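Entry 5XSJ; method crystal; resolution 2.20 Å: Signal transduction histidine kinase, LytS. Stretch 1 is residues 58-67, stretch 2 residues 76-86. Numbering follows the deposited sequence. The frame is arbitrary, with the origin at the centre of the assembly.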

# COMPACT_ATOMS: atom_id res chain seq x y z
N ALA B 58 25.77 7.35 -1.73
CA ALA B 58 25.10 6.16 -2.28
C ALA B 58 25.39 6.01 -3.78
O ALA B 58 25.70 4.93 -4.26
CB ALA B 58 23.59 6.25 -2.02
N LYS B 59 25.29 7.12 -4.50
CA LYS B 59 25.58 7.14 -5.93
C LYS B 59 27.01 6.66 -6.28
O LYS B 59 27.20 5.83 -7.18
CB LYS B 59 25.36 8.56 -6.46
CG LYS B 59 25.57 8.71 -7.95
CD LYS B 59 24.40 8.14 -8.75
CE LYS B 59 24.69 8.22 -10.25
NZ LYS B 59 23.69 7.46 -11.05
N GLN B 60 28.01 7.17 -5.56
CA GLN B 60 29.41 6.82 -5.82
C GLN B 60 29.68 5.36 -5.55
O GLN B 60 30.35 4.69 -6.33
CB GLN B 60 30.35 7.68 -4.96
CG GLN B 60 31.84 7.63 -5.39
CD GLN B 60 32.61 6.46 -4.79
OE1 GLN B 60 32.09 5.73 -3.93
NE2 GLN B 60 33.86 6.28 -5.22
N LYS B 61 29.17 4.87 -4.42
CA LYS B 61 29.41 3.48 -4.04
C LYS B 61 28.68 2.50 -4.96
O LYS B 61 29.20 1.43 -5.26
CB LYS B 61 29.04 3.26 -2.58
CG LYS B 61 29.96 4.03 -1.65
CD LYS B 61 29.61 3.90 -0.19
CE LYS B 61 30.56 4.79 0.65
NZ LYS B 61 30.23 4.80 2.10
N ILE B 62 27.48 2.86 -5.42
CA ILE B 62 26.82 2.04 -6.44
C ILE B 62 27.70 1.98 -7.69
O ILE B 62 27.89 0.91 -8.29
CB ILE B 62 25.42 2.58 -6.80
CG1 ILE B 62 24.46 2.41 -5.62
CG2 ILE B 62 24.88 1.85 -8.03
CD1 ILE B 62 23.17 3.15 -5.80
N GLY B 63 28.25 3.13 -8.08
CA GLY B 63 29.18 3.20 -9.19
C GLY B 63 30.40 2.31 -8.96
O GLY B 63 30.88 1.66 -9.88
N ASN B 64 30.89 2.28 -7.73
CA ASN B 64 32.05 1.46 -7.43
C ASN B 64 31.76 -0.02 -7.62
O ASN B 64 32.54 -0.73 -8.25
CB ASN B 64 32.54 1.73 -6.01
CG ASN B 64 33.78 0.90 -5.66
OD1 ASN B 64 34.84 1.06 -6.27
ND2 ASN B 64 33.64 0.01 -4.67
N LEU B 65 30.64 -0.49 -7.09
CA LEU B 65 30.22 -1.89 -7.27
C LEU B 65 30.00 -2.25 -8.73
O LEU B 65 30.24 -3.39 -9.13
CB LEU B 65 28.93 -2.17 -6.49
CG LEU B 65 29.00 -2.18 -4.96
CD1 LEU B 65 27.62 -2.43 -4.36
CD2 LEU B 65 29.99 -3.24 -4.49
N LYS B 66 29.53 -1.29 -9.52
CA LYS B 66 29.26 -1.54 -10.94
C LYS B 66 30.54 -1.82 -11.69
O LYS B 66 30.53 -2.50 -12.71
CB LYS B 66 28.56 -0.35 -11.60
CG LYS B 66 27.13 -0.13 -11.13
CD LYS B 66 26.21 0.29 -12.27
CE LYS B 66 26.52 1.68 -12.76
NZ LYS B 66 25.54 2.10 -13.81
N LYS B 67 31.65 -1.27 -11.19
CA LYS B 67 32.96 -1.49 -11.77
C LYS B 67 33.35 -2.96 -11.70
O LYS B 67 33.95 -3.50 -12.63
CB LYS B 67 34.02 -0.64 -11.07
CG LYS B 67 34.26 0.72 -11.69
CD LYS B 67 35.02 1.63 -10.71
CE LYS B 67 36.16 0.87 -10.02
NZ LYS B 67 36.78 1.64 -8.90
N ILE B 76 20.89 -6.07 -11.52
CA ILE B 76 20.34 -5.50 -10.30
C ILE B 76 20.97 -4.14 -10.02
O ILE B 76 20.29 -3.21 -9.59
CB ILE B 76 20.57 -6.44 -9.09
CG1 ILE B 76 19.99 -7.82 -9.38
CG2 ILE B 76 19.94 -5.86 -7.83
CD1 ILE B 76 20.36 -8.87 -8.33
N LEU B 77 22.27 -4.02 -10.28
CA LEU B 77 22.99 -2.78 -10.01
C LEU B 77 22.52 -1.68 -10.94
O LEU B 77 22.35 -0.53 -10.52
CB LEU B 77 24.50 -2.98 -10.14
CG LEU B 77 25.19 -3.56 -8.91
CD1 LEU B 77 26.61 -4.00 -9.23
CD2 LEU B 77 25.19 -2.53 -7.80
N ARG B 78 22.29 -2.05 -12.20
CA ARG B 78 21.74 -1.09 -13.15
C ARG B 78 20.35 -0.62 -12.71
O ARG B 78 20.05 0.56 -12.76
CB ARG B 78 21.68 -1.69 -14.56
CG ARG B 78 21.04 -0.74 -15.58
CD ARG B 78 21.07 -1.29 -16.99
NE ARG B 78 20.30 -2.52 -17.11
CZ ARG B 78 20.20 -3.23 -18.23
NH1 ARG B 78 20.85 -2.82 -19.33
NH2 ARG B 78 19.47 -4.33 -18.26
N ASP B 79 19.50 -1.55 -12.27
CA ASP B 79 18.17 -1.16 -11.79
C ASP B 79 18.27 -0.25 -10.57
O ASP B 79 17.53 0.71 -10.43
CB ASP B 79 17.33 -2.39 -11.42
CG ASP B 79 16.85 -3.17 -12.64
OD1 ASP B 79 16.87 -2.61 -13.77
OD2 ASP B 79 16.45 -4.34 -12.47
N LEU B 80 19.19 -0.58 -9.67
CA LEU B 80 19.36 0.19 -8.45
C LEU B 80 19.92 1.59 -8.77
O LEU B 80 19.45 2.59 -8.24
CB LEU B 80 20.27 -0.58 -7.48
CG LEU B 80 20.80 0.20 -6.28
CD1 LEU B 80 19.66 0.77 -5.42
CD2 LEU B 80 21.74 -0.66 -5.46
N ASP B 81 20.91 1.65 -9.65
CA ASP B 81 21.53 2.92 -10.05
C ASP B 81 20.52 3.85 -10.71
O ASP B 81 20.42 5.03 -10.37
CB ASP B 81 22.70 2.64 -10.99
CG ASP B 81 23.63 3.85 -11.16
OD1 ASP B 81 23.68 4.71 -10.25
OD2 ASP B 81 24.31 3.92 -12.20
N ASN B 82 19.76 3.32 -11.66
CA ASN B 82 18.70 4.09 -12.28
C ASN B 82 17.60 4.51 -11.31
O ASN B 82 17.09 5.61 -11.38
CB ASN B 82 18.10 3.31 -13.43
CG ASN B 82 18.99 3.32 -14.63
OD1 ASN B 82 19.67 4.32 -14.88
ND2 ASN B 82 19.02 2.22 -15.37
N THR B 83 17.25 3.62 -10.39
CA THR B 83 16.20 3.93 -9.44
C THR B 83 16.66 5.04 -8.50
O THR B 83 15.88 5.91 -8.13
CB THR B 83 15.79 2.66 -8.65
OG1 THR B 83 15.39 1.65 -9.59
CG2 THR B 83 14.64 2.92 -7.70
N LEU B 84 17.93 5.02 -8.12
CA LEU B 84 18.47 6.11 -7.31
C LEU B 84 18.39 7.44 -8.06
O LEU B 84 18.01 8.46 -7.48
CB LEU B 84 19.92 5.84 -6.90
CG LEU B 84 20.45 6.88 -5.88
CD1 LEU B 84 19.73 6.71 -4.54
CD2 LEU B 84 21.95 6.78 -5.69
N ASP B 85 18.73 7.43 -9.35
CA ASP B 85 18.61 8.65 -10.15
C ASP B 85 17.16 9.17 -10.13
O ASP B 85 16.94 10.38 -10.10
CB ASP B 85 19.04 8.42 -11.61
CG ASP B 85 20.55 8.18 -11.76
OD1 ASP B 85 21.33 8.53 -10.85
OD2 ASP B 85 20.95 7.65 -12.81
N SER B 86 16.18 8.25 -10.14
CA SER B 86 14.77 8.66 -10.08
C SER B 86 14.44 9.30 -8.74
O SER B 86 13.68 10.26 -8.67
CB SER B 86 13.84 7.47 -10.31
OG SER B 86 13.92 6.99 -11.64
O HOH W 1 26.42 5.38 -9.81

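Residues 58-67 and 76-86 are two helical segments of one chain, packed nearly antiparallel: their axes make an angle of 160° and approach to 10.1 Å. I62 lies opposite D81 and K66 opposite L77, each pair with CA atoms 6.5 Å apart. From I62 and from L80 onward, backbone amides bond to carbonyls four residues back; the direct hydrogen bonds between the helices come from side chains.

Along the second helix, I76 is out of reach, and L77 makes the first substantial contact. Its CD2 lies 4.0 Å from CB of L65 and 4.4 Å from CG2 of I62, while its CB meets CG of K66 at 4.0 Å; the aliphatic part of a lysine can thus cover a leucine while its ammonium group reaches the carboxylate of D81. R78 points away and D79 is out of reach. One turn after L77, L80 starts out sideways, yet its CG comes within 3.8 Å of CD1 of I62.

D81 is the polar hub. Its OD1 accepts a hydrogen bond from NZ of K59 at 2.9 Å and its OD2 one from NZ of K66 at 2.7 Å, both salt bridges. A short carboxylate suits this site because the lysines, whose CA-to-CB bonds point sideways, are long enough for their ends to reach it. Water 1 adds a link, donating to OD1 of D81 and to the backbone O of K59. CB of D81 also packs 3.8 Å from CG2 of I62.

N82 and T83 make no contact across the interface. L84 returns to it, its CD2 3.8 Å from CD1 of I62 and 4.1 Å from CB of A58, whose small side chain still offers an apolar surface. I62 is a knob set among L77, L80, D81 and L84. Finally, OD1 of D85 receives NZ of K59 at 2.6 Å, so one ammonium bridges two carboxylates a helical turn apart.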